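Local coordinates for protein sialidase B (Streptococcus pneumoniae serotype 4, PDB 4XJU) that catalyses the hydrolysis of alpha-(2->3), alpha-(2->6) and alpha-(2->8) linkages of terminal sialic acid residues in oligosaccharides, glycoproteins and glycolipids, at residues K498-E503 and R519-K524; T549-Q554 and S579-G584; S573-R578 and Y611-S616. The protein carries 1 engineered substitution. All coordinates share one frame; numbering follows the deposited sequence. Where two conformers were deposited one is given.

Interaction 1: K498-E503 and R519-K524; sequences KNATAE and RTTTGK. With 19D ((1R,2R,3R,4R,5R,7R)-2-(acetylamino)-7-[(1R)-1,2-dihydroxyethyl]-4-fluoro-3-hydroxy-6,8-dioxabicyclo[3.2.1]octane-5-carboxylic acid), chain G.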
loop_
_atom_site.group_PDB
_atom_site.type_symbol
_atom_site.label_atom_id
_atom_site.label_comp_id
_atom_site.label_asym_id
_atom_site.label_seq_id
_atom_site.Cartn_x
_atom_site.Cartn_y
_atom_site.Cartn_z
ATOM N N LYS A 498 23.884 -10.267 1.803
ATOM C CA LYS A 498 22.997 -11.421 1.777
ATOM C C LYS A 498 21.732 -11.013 2.518
ATOM O O LYS A 498 21.744 -10.035 3.277
ATOM C CB LYS A 498 23.635 -12.642 2.440
ATOM C CG LYS A 498 24.895 -13.149 1.756
ATOM C CD LYS A 498 25.223 -14.550 2.242
ATOM C CE LYS A 498 26.661 -14.941 1.949
ATOM N NZ LYS A 498 27.002 -16.215 2.646
ATOM N N ASN A 499 20.645 -11.739 2.278
ATOM C CA ASN A 499 19.388 -11.512 2.993
ATOM C C ASN A 499 18.752 -10.133 2.785
ATOM O O ASN A 499 18.007 -9.652 3.642
ATOM C CB ASN A 499 19.572 -11.783 4.491
ATOM C CG ASN A 499 20.097 -13.177 4.764
ATOM O OD1 ASN A 499 19.995 -14.061 3.914
ATOM N ND2 ASN A 499 20.660 -13.383 5.957
ATOM N N ALA A 500 19.033 -9.504 1.649
ATOM C CA ALA A 500 18.498 -8.171 1.385
ATOM C C ALA A 500 17.171 -8.248 0.635
ATOM O O ALA A 500 16.988 -9.082 -0.247
ATOM C CB ALA A 500 19.499 -7.334 0.598
ATOM N N THR A 501 16.249 -7.365 0.990
ATOM C CA THR A 501 15.068 -7.139 0.176
ATOM C C THR A 501 15.485 -6.111 -0.864
ATOM O O THR A 501 15.201 -4.925 -0.723
ATOM C CB THR A 501 13.911 -6.621 1.042
ATOM O OG1 THR A 501 13.682 -7.552 2.107
ATOM C CG2 THR A 501 12.631 -6.479 0.227
ATOM N N ALA A 502 16.184 -6.571 -1.901
ATOM C CA ALA A 502 16.867 -5.663 -2.812
ATOM C C ALA A 502 15.942 -5.216 -3.933
ATOM O O ALA A 502 16.196 -5.480 -5.121
ATOM C CB ALA A 502 18.134 -6.305 -3.367
ATOM N N GLU A 503 14.868 -4.532 -3.547
ATOM C CA GLU A 503 13.903 -4.016 -4.512
ATOM C C GLU A 503 14.574 -2.958 -5.380
ATOM O O GLU A 503 15.116 -1.959 -4.878
ATOM C CB GLU A 503 12.664 -3.476 -3.792
ATOM C CG GLU A 503 11.881 -4.574 -3.054
ATOM C CD GLU A 503 11.041 -4.037 -1.910
ATOM O OE1 GLU A 503 10.030 -4.693 -1.541
ATOM O OE2 GLU A 503 11.378 -2.952 -1.377
ATOM N N ARG A 519 17.112 -0.898 -3.002
ATOM C CA ARG A 519 17.064 -0.992 -1.540
ATOM C C ARG A 519 18.159 -1.917 -1.047
ATOM O O ARG A 519 18.460 -2.939 -1.680
ATOM C CB ARG A 519 15.698 -1.566 -1.136
ATOM C CG ARG A 519 15.491 -1.878 0.341
ATOM C CD ARG A 519 14.053 -2.339 0.547
ATOM N NE ARG A 519 13.809 -2.932 1.862
ATOM C CZ ARG A 519 12.617 -3.366 2.251
ATOM N NH1 ARG A 519 11.574 -3.271 1.424
ATOM N NH2 ARG A 519 12.469 -3.901 3.456
ATOM N N THR A 520 18.768 -1.558 0.080
ATOM C CA THR A 520 19.824 -2.377 0.670
ATOM C C THR A 520 19.585 -2.604 2.163
ATOM O O THR A 520 18.538 -2.250 2.702
ATOM C CB THR A 520 21.214 -1.737 0.478
ATOM O OG1 THR A 520 21.353 -0.615 1.357
ATOM C CG2 THR A 520 21.391 -1.263 -0.969
ATOM N N THR A 521 20.577 -3.181 2.826
ATOM C CA THR A 521 20.543 -3.356 4.271
ATOM C C THR A 521 21.543 -2.413 4.946
ATOM O O THR A 521 21.862 -2.584 6.117
ATOM C CB THR A 521 20.886 -4.795 4.646
ATOM O OG1 THR A 521 22.132 -5.136 4.034
ATOM C CG2 THR A 521 19.814 -5.761 4.144
ATOM N N THR A 522 22.040 -1.427 4.201
ATOM C CA THR A 522 23.104 -0.539 4.694
ATOM C C THR A 522 22.653 0.834 5.172
ATOM O O THR A 522 23.463 1.594 5.705
ATOM C CB THR A 522 24.194 -0.280 3.627
ATOM O OG1 THR A 522 23.637 0.474 2.544
ATOM C CG2 THR A 522 24.768 -1.586 3.106
ATOM N N GLY A 523 21.387 1.174 4.941
ATOM C CA GLY A 523 20.898 2.507 5.260
ATOM C C GLY A 523 21.073 3.497 4.119
ATOM O O GLY A 523 20.690 4.668 4.222
ATOM N N LYS A 524 21.677 3.038 3.029
ATOM C CA LYS A 524 21.831 3.861 1.837
ATOM C C LYS A 524 21.241 3.146 0.637
ATOM O O LYS A 524 21.329 1.925 0.540
ATOM C CB LYS A 524 23.313 4.147 1.576
ATOM C CG LYS A 524 23.995 4.876 2.723
ATOM C CD LYS A 524 25.516 4.870 2.580
ATOM C CE LYS A 524 25.974 5.822 1.497
ATOM N NZ LYS A 524 25.633 7.233 1.830
HETATM C C1 19D G . 8.119 -4.605 3.216
HETATM O O1A 19D G . 9.358 -4.440 3.437
HETATM O O1B 19D G . 7.239 -3.815 3.593
HETATM C C2 19D G . 7.737 -5.851 2.461
HETATM C C3 19D G . 6.484 -5.719 1.561
HETATM C C4 19D G . 6.606 -6.633 0.282
HETATM O O4 19D G . 5.294 -6.836 -0.247
HETATM C C5 19D G . 7.280 -8.051 0.695
HETATM N N5 19D G . 7.388 -8.899 -0.484
HETATM C C6 19D G . 8.549 -7.760 1.521
HETATM O O6 19D G . 8.808 -6.361 1.658
HETATM C C7 19D G . 8.219 -8.048 2.983
HETATM O O7 19D G . 7.527 -6.854 3.453
HETATM C C8 19D G . 9.383 -8.480 3.900
HETATM O O8 19D G . 10.473 -7.544 3.976
HETATM C C9 19D G . 9.950 -9.830 3.470
HETATM O O9 19D G . 10.798 -9.708 2.327
HETATM C C10 19D G . 7.278 -10.219 -0.342
HETATM O O10 19D G . 7.089 -10.745 0.751
HETATM C C11 19D G . 7.392 -11.011 -1.599
HETATM F F1 19D G . 5.580 -5.850 2.182
#

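Interaction 2: T549-Q554 and S579-G584; sequences TSYGTQ and SGRKGG. With 19D ((1R,2R,3R,4R,5R,7R)-2-(acetylamino)-7-[(1R)-1,2-dihydroxyethyl]-4-fluoro-3-hydroxy-6,8-dioxabicyclo[3.2.1]octane-5-carboxylic acid), chain G.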
loop_
_atom_site.group_PDB
_atom_site.type_symbol
_atom_site.label_atom_id
_atom_site.label_comp_id
_atom_site.label_asym_id
_atom_site.label_seq_id
_atom_site.Cartn_x
_atom_site.Cartn_y
_atom_site.Cartn_z
ATOM N N THR A 549 16.329 3.452 6.444
ATOM C CA THR A 549 16.513 2.655 7.642
ATOM C C THR A 549 17.404 1.470 7.320
ATOM O O THR A 549 17.695 1.214 6.156
ATOM C CB THR A 549 15.179 2.123 8.127
ATOM O OG1 THR A 549 14.595 1.338 7.085
ATOM C CG2 THR A 549 14.240 3.273 8.493
ATOM N N SER A 550 17.802 0.723 8.351
ATOM C CA SER A 550 18.599 -0.487 8.168
ATOM C C SER A 550 17.910 -1.519 7.273
ATOM O O SER A 550 18.564 -2.234 6.510
ATOM C CB SER A 550 18.924 -1.116 9.530
ATOM O OG SER A 550 17.725 -1.413 10.226
ATOM N N TYR A 551 16.589 -1.614 7.372
ATOM C CA TYR A 551 15.859 -2.598 6.574
ATOM C C TYR A 551 15.514 -2.056 5.191
ATOM O O TYR A 551 15.342 -2.832 4.255
ATOM C CB TYR A 551 14.597 -3.085 7.301
ATOM C CG TYR A 551 13.751 -1.965 7.846
ATOM C CD1 TYR A 551 12.781 -1.349 7.052
ATOM C CD2 TYR A 551 13.908 -1.523 9.153
ATOM C CE1 TYR A 551 12.004 -0.323 7.543
ATOM C CE2 TYR A 551 13.123 -0.491 9.650
ATOM C CZ TYR A 551 12.177 0.094 8.838
ATOM O OH TYR A 551 11.390 1.116 9.322
ATOM N N GLY A 552 15.401 -0.732 5.077
ATOM C CA GLY A 552 15.231 -0.087 3.785
ATOM C C GLY A 552 13.798 -0.069 3.293
ATOM O O GLY A 552 12.907 -0.664 3.911
ATOM N N THR A 553 13.577 0.643 2.187
ATOM C CA THR A 553 12.252 0.781 1.610
ATOM C C THR A 553 12.412 0.793 0.094
ATOM O O THR A 553 13.422 1.261 -0.426
ATOM C CB THR A 553 11.554 2.095 2.075
ATOM O OG1 THR A 553 11.555 2.171 3.515
ATOM C CG2 THR A 553 10.102 2.157 1.584
ATOM N N GLN A 554 11.421 0.262 -0.612
ATOM C CA GLN A 554 11.369 0.398 -2.065
ATOM C C GLN A 554 11.618 1.847 -2.501
ATOM O O GLN A 554 11.127 2.795 -1.872
ATOM C CB GLN A 554 9.985 -0.040 -2.568
ATOM C CG GLN A 554 9.890 -0.130 -4.093
ATOM C CD GLN A 554 8.583 0.435 -4.634
ATOM O OE1 GLN A 554 7.835 1.102 -3.917
ATOM N NE2 GLN A 554 8.302 0.164 -5.903
ATOM N N SER A 579 15.245 6.575 10.600
ATOM C CA SER A 579 14.470 6.108 11.741
ATOM C C SER A 579 13.256 5.248 11.359
ATOM O O SER A 579 13.028 4.180 11.936
ATOM C CB SER A 579 14.030 7.299 12.600
ATOM O OG SER A 579 15.147 8.064 13.021
ATOM N N GLY A 580 12.476 5.710 10.390
ATOM C CA GLY A 580 11.285 4.975 9.979
ATOM C C GLY A 580 10.935 5.222 8.525
ATOM O O GLY A 580 11.717 5.845 7.795
ATOM N N ARG A 581 9.783 4.722 8.086
ATOM C CA ARG A 581 9.310 5.021 6.730
ATOM C C ARG A 581 8.504 6.295 6.813
ATOM O O ARG A 581 7.280 6.268 6.969
ATOM C CB ARG A 581 8.476 3.861 6.168
ATOM C CG ARG A 581 9.333 2.594 5.985
ATOM C CD ARG A 581 8.602 1.462 5.317
ATOM N NE ARG A 581 9.556 0.468 4.813
ATOM C CZ ARG A 581 9.229 -0.756 4.426
ATOM N NH1 ARG A 581 7.962 -1.147 4.486
ATOM N NH2 ARG A 581 10.165 -1.575 3.975
ATOM N N LYS A 582 9.217 7.415 6.739
ATOM C CA LYS A 582 8.625 8.738 6.845
ATOM C C LYS A 582 9.540 9.736 6.145
ATOM O O LYS A 582 10.618 9.370 5.675
ATOM C CB LYS A 582 8.428 9.112 8.330
ATOM C CG LYS A 582 9.695 8.986 9.173
ATOM C CD LYS A 582 9.405 9.218 10.667
ATOM C CE LYS A 582 10.646 8.927 11.504
ATOM N NZ LYS A 582 10.386 8.953 12.976
ATOM N N GLY A 583 9.117 10.990 6.065
ATOM C CA GLY A 583 9.920 12.009 5.407
ATOM C C GLY A 583 10.039 11.766 3.916
ATOM O O GLY A 583 11.134 11.775 3.370
ATOM N N GLY A 584 8.906 11.554 3.251
ATOM C CA GLY A 584 8.924 11.269 1.833
ATOM C C GLY A 584 9.486 12.426 1.028
ATOM O O GLY A 584 9.227 13.594 1.328
HETATM C C1 19D G . 8.119 -4.605 3.216
HETATM O O1A 19D G . 9.358 -4.440 3.437
HETATM O O1B 19D G . 7.239 -3.815 3.593
HETATM C C2 19D G . 7.737 -5.851 2.461
HETATM C C3 19D G . 6.484 -5.719 1.561
HETATM C C4 19D G . 6.606 -6.633 0.282
HETATM O O4 19D G . 5.294 -6.836 -0.247
HETATM C C5 19D G . 7.280 -8.051 0.695
HETATM N N5 19D G . 7.388 -8.899 -0.484
HETATM C C6 19D G . 8.549 -7.760 1.521
HETATM O O6 19D G . 8.808 -6.361 1.658
HETATM C C7 19D G . 8.219 -8.048 2.983
HETATM O O7 19D G . 7.527 -6.854 3.453
HETATM C C8 19D G . 9.383 -8.480 3.900
HETATM O O8 19D G . 10.473 -7.544 3.976
HETATM C C9 19D G . 9.950 -9.830 3.470
HETATM O O9 19D G . 10.798 -9.708 2.327
HETATM C C10 19D G . 7.278 -10.219 -0.342
HETATM O O10 19D G . 7.089 -10.745 0.751
HETATM C C11 19D G . 7.392 -11.011 -1.599
HETATM F F1 19D G . 5.580 -5.850 2.182
HETATM O O HOH W 1 11.481 1.784 11.872
#

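Interaction 3: S573-R578 and Y611-S616; sequences STPNSR and YGYAYS. With 19D ((1R,2R,3R,4R,5R,7R)-2-(acetylamino)-7-[(1R)-1,2-dihydroxyethyl]-4-fluoro-3-hydroxy-6,8-dioxabicyclo[3.2.1]octane-5-carboxylic acid), chain G.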
loop_
_atom_site.group_PDB
_atom_site.type_symbol
_atom_site.label_atom_id
_atom_site.label_comp_id
_atom_site.label_asym_id
_atom_site.label_seq_id
_atom_site.Cartn_x
_atom_site.Cartn_y
_atom_site.Cartn_z
ATOM N N SER A 573 11.964 8.608 -5.915
ATOM C CA SER A 573 10.974 8.734 -4.837
ATOM C C SER A 573 11.292 7.731 -3.726
ATOM O O SER A 573 11.430 6.527 -3.983
ATOM C CB SER A 573 9.572 8.441 -5.365
ATOM O OG SER A 573 8.666 8.341 -4.273
ATOM N N THR A 574 11.393 8.223 -2.496
ATOM C CA THR A 574 11.799 7.391 -1.373
ATOM C C THR A 574 11.527 8.122 -0.065
ATOM O O THR A 574 11.483 9.348 -0.042
ATOM C CB THR A 574 13.318 7.099 -1.446
ATOM O OG1 THR A 574 13.743 6.398 -0.268
ATOM C CG2 THR A 574 14.095 8.409 -1.546
ATOM N N PRO A 575 11.335 7.371 1.031
ATOM C CA PRO A 575 11.450 8.037 2.329
ATOM C C PRO A 575 12.891 8.530 2.510
ATOM O O PRO A 575 13.806 7.942 1.945
ATOM C CB PRO A 575 11.163 6.910 3.327
ATOM C CG PRO A 575 11.483 5.632 2.571
ATOM C CD PRO A 575 11.036 5.933 1.158
ATOM N N ASN A 576 13.084 9.599 3.267
ATOM C CA ASN A 576 14.433 10.057 3.594
ATOM C C ASN A 576 14.521 10.182 5.111
ATOM O O ASN A 576 14.191 11.225 5.696
ATOM C CB ASN A 576 14.737 11.389 2.898
ATOM C CG ASN A 576 16.209 11.773 2.979
ATOM O OD1 ASN A 576 16.984 11.188 3.745
ATOM N ND2 ASN A 576 16.600 12.766 2.183
ATOM N N SER A 577 14.933 9.087 5.745
ATOM C CA SER A 577 14.903 8.972 7.205
ATOM C C SER A 577 15.708 7.759 7.632
ATOM O O SER A 577 15.625 6.701 6.995
ATOM C CB SER A 577 13.460 8.823 7.702
ATOM O OG SER A 577 13.422 8.524 9.095
ATOM N N ARG A 578 16.486 7.910 8.702
ATOM C CA ARG A 578 17.246 6.795 9.263
ATOM C C ARG A 578 16.413 6.030 10.276
ATOM O O ARG A 578 16.819 4.973 10.748
ATOM C CB ARG A 578 18.511 7.311 9.981
ATOM C CG ARG A 578 19.463 8.075 9.101
ATOM C CD ARG A 578 20.790 8.442 9.782
ATOM N NE ARG A 578 21.869 8.517 8.789
ATOM C CZ ARG A 578 23.166 8.644 9.061
ATOM N NH1 ARG A 578 23.588 8.713 10.317
ATOM N NH2 ARG A 578 24.044 8.696 8.065
ATOM N N TYR A 611 5.859 12.673 9.006
ATOM C CA TYR A 611 4.686 11.964 8.459
ATOM C C TYR A 611 5.096 10.805 7.565
ATOM O O TYR A 611 6.101 10.880 6.857
ATOM C CB TYR A 611 3.737 12.917 7.711
ATOM C CG TYR A 611 2.871 13.752 8.630
ATOM C CD1 TYR A 611 3.169 13.872 9.982
ATOM C CD2 TYR A 611 1.741 14.403 8.147
ATOM C CE1 TYR A 611 2.374 14.633 10.833
ATOM C CE2 TYR A 611 0.933 15.171 8.990
ATOM C CZ TYR A 611 1.261 15.277 10.331
ATOM O OH TYR A 611 0.467 16.028 11.174
ATOM N N GLY A 612 4.295 9.740 7.595
ATOM C CA GLY A 612 4.647 8.482 6.973
ATOM C C GLY A 612 4.733 8.512 5.461
ATOM O O GLY A 612 3.953 9.189 4.777
ATOM N N TYR A 613 5.701 7.767 4.938
ATOM C CA TYR A 613 5.892 7.634 3.499
ATOM C C TYR A 613 6.656 6.352 3.250
ATOM O O TYR A 613 7.792 6.201 3.710
ATOM C CB TYR A 613 6.703 8.821 2.968
ATOM C CG TYR A 613 6.736 8.924 1.450
ATOM C CD1 TYR A 613 7.721 8.278 0.695
ATOM C CD2 TYR A 613 5.799 9.696 0.774
ATOM C CE1 TYR A 613 7.755 8.399 -0.711
ATOM C CE2 TYR A 613 5.817 9.810 -0.610
ATOM C CZ TYR A 613 6.793 9.175 -1.343
ATOM O OH TYR A 613 6.787 9.321 -2.721
ATOM N N ALA A 614 6.045 5.404 2.551
ATOM C CA ALA A 614 6.692 4.102 2.385
ATOM C C ALA A 614 6.915 3.739 0.926
ATOM O O ALA A 614 7.646 4.438 0.215
ATOM C CB ALA A 614 5.919 3.014 3.119
ATOM N N TYR A 615 6.314 2.652 0.462
ATOM C CA TYR A 615 6.481 2.301 -0.951
ATOM C C TYR A 615 5.817 3.361 -1.817
ATOM O O TYR A 615 4.853 4.008 -1.397
ATOM C CB TYR A 615 5.884 0.926 -1.277
ATOM C CG TYR A 615 6.709 -0.269 -0.848
ATOM C CD1 TYR A 615 7.311 -0.323 0.401
ATOM C CD2 TYR A 615 6.837 -1.372 -1.674
ATOM C CE1 TYR A 615 8.053 -1.445 0.801
ATOM C CE2 TYR A 615 7.558 -2.492 -1.284
ATOM C CZ TYR A 615 8.155 -2.526 -0.051
ATOM O OH TYR A 615 8.863 -3.648 0.308
ATOM N N SER A 616 6.321 3.532 -3.035
ATOM C CA SER A 616 5.820 4.586 -3.910
ATOM C C SER A 616 5.972 4.211 -5.365
ATOM O O SER A 616 6.727 3.299 -5.713
ATOM C CB SER A 616 6.567 5.890 -3.655
ATOM O OG SER A 616 7.952 5.738 -3.921
HETATM C C1 19D G . 8.119 -4.605 3.216
HETATM O O1A 19D G . 9.358 -4.440 3.437
HETATM O O1B 19D G . 7.239 -3.815 3.593
HETATM C C2 19D G . 7.737 -5.851 2.461
HETATM C C3 19D G . 6.484 -5.719 1.561
HETATM C C4 19D G . 6.606 -6.633 0.282
HETATM O O4 19D G . 5.294 -6.836 -0.247
HETATM C C5 19D G . 7.280 -8.051 0.695
HETATM N N5 19D G . 7.388 -8.899 -0.484
HETATM C C6 19D G . 8.549 -7.760 1.521
HETATM O O6 19D G . 8.808 -6.361 1.658
HETATM C C7 19D G . 8.219 -8.048 2.983
HETATM O O7 19D G . 7.527 -6.854 3.453
HETATM C C8 19D G . 9.383 -8.480 3.900
HETATM O O8 19D G . 10.473 -7.544 3.976
HETATM C C9 19D G . 9.950 -9.830 3.470
HETATM O O9 19D G . 10.798 -9.708 2.327
HETATM C C10 19D G . 7.278 -10.219 -0.342
HETATM O O10 19D G . 7.089 -10.745 0.751
HETATM C C11 19D G . 7.392 -11.011 -1.599
HETATM F F1 19D G . 5.580 -5.850 2.182
#

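Interaction 1: K498-E503 and R519-K524
R519 NH1 is gripped by a salt bridge to E503 OE2 at 2.8 Å, by a hydrogen bond to carboxylate atom O1A of the bound ligand 19D, and weakly by Y615 OH. In this sialidase beta-propeller the two loops meet at the active site, where R519, a substrate-binding residue by similarity, holds the ligand carboxylate. It reaches the ligand with CG anti to the backbone N (chi1 174°) and the chain extended from CG to NE. NH1 and NH2 converge on O1A, each at 3.2 Å, with the oxygen at the edge of the guanidinium. E503 runs alongside, but its carboxylate plane is turned 71° from the guanidinium, and NH1 meets OE2 from above that plane. The other oxygen, OE1, is modelled very close to Y615 OH, probably hydrogen-bonded, which places E503 between the arginine and the probable nucleophile. T501 packs over one guanidinium face, with its CB 3.7 Å above the centre, while NE is held by Y551 O; together they limit rotation of the group. Nearer the backbone, R519 N donates to E503 O at 2.9 Å. Farther along, T521 CG2 rests 3.9 Å from A500 CB.

Interaction 2: T549-Q554 and S579-G584
R581 sets off with CG anti to its own carbonyl carbon (chi1 -65°) and stays extended as far as NE, a course that carries its guanidinium past T553 to G552 and the bound ligand 19D. T553 approaches from the opposite direction and accepts from R581 NE through OG1 at 2.9 Å, the oxygen tilted from the guanidinium plane. The bond from NH2 to G552 O is equally short but nearly straight (178°), and it lies in both the carbonyl and guanidinium planes. NH1 and NH2 also face the ligand carboxylate: NH1 reaches O1B at 2.9 Å and NH2 reaches O1A at 3.0 Å, a two-pronged grip consistent with the substrate-binding role assigned to R581 by similarity. S635 OG is a further partner of NH1. Y551 contributes a ring edge, its CE1 3.8 Å from R581 NE and its plane turned 66° from the guanidinium. Water 1 links Y551 OH to S579 O, while T549 CG2 packs 3.6 Å from G580 N. An ST motif, T549 OG1 accepting from G552 N, shapes the first loop. In the propeller, that loop leads into strand 556-560, and the second connects strands 567-575 and 584-591 of the same four-stranded antiparallel sheet; W636 stacks on Y551 from another loop.

Interaction 3: S573-R578 and Y611-S616
Hydrogen bonds through S573 OG dominate this junction, where the end of strand 567-575 in one propeller sheet meets the loop that carries the probable nucleophile, Y615. Y613 OH donates to S573 OG at 2.6 Å, with the serine oxygen at the edge of the tyrosine ring and in its plane. S616 OG bonds to the same atom at 2.7 Å, so one buried hydroxyl serves two partners from the opposing segment. S573 can do this because its OG stands anti to the backbone N (chi1 170°), on the side facing the loop. The chain of hydroxyls goes further, since S616 OG also bonds to S556 OG.

Van der Waals contact lies beside this polar cluster. P575 crosses Y613 at about a right angle, its CD 4.1 Å from CD1 of the ring. Two further contacts set carbon against carbonyl oxygen: P575 CB lies 3.5 Å from Y613 O, and CD packs near A614 O. Elsewhere around Y613, F630 stacks on the ring, flanking it from strand 626-631.

Contacts with the ligand belong to Y615, whose side chain leaves the backbone away from the strand that Y613 and S616 face. Loop residues on one side are thus tied to the sheet while the tyrosine projects into the active site. There R207 makes a cation-pi contact with its ring. The ligand, 19D, comes closest at O6, 3.0 Å from Y615 OH.

Overall arrangement
From the N terminus, interaction 1 comes first: it closes a loop of 15 residues holding the hairpin of strands 504-510 and 513-518, and is complete before interaction 2 opens at 549-554. Interactions 2 and 3 cross, their segments alternating along the chain. The former spans strands 556-560 and 567-575; the latter spans 584-591 and 598-605 and brings the chain back beside the same four-stranded sheet. A backbone bond from Y613 N to R581 O joins these two. Interactions 1 and 2 repeat one principle, a loop entering a propeller sheet meeting the connection between its second and third strands, and all three converge on one ligand.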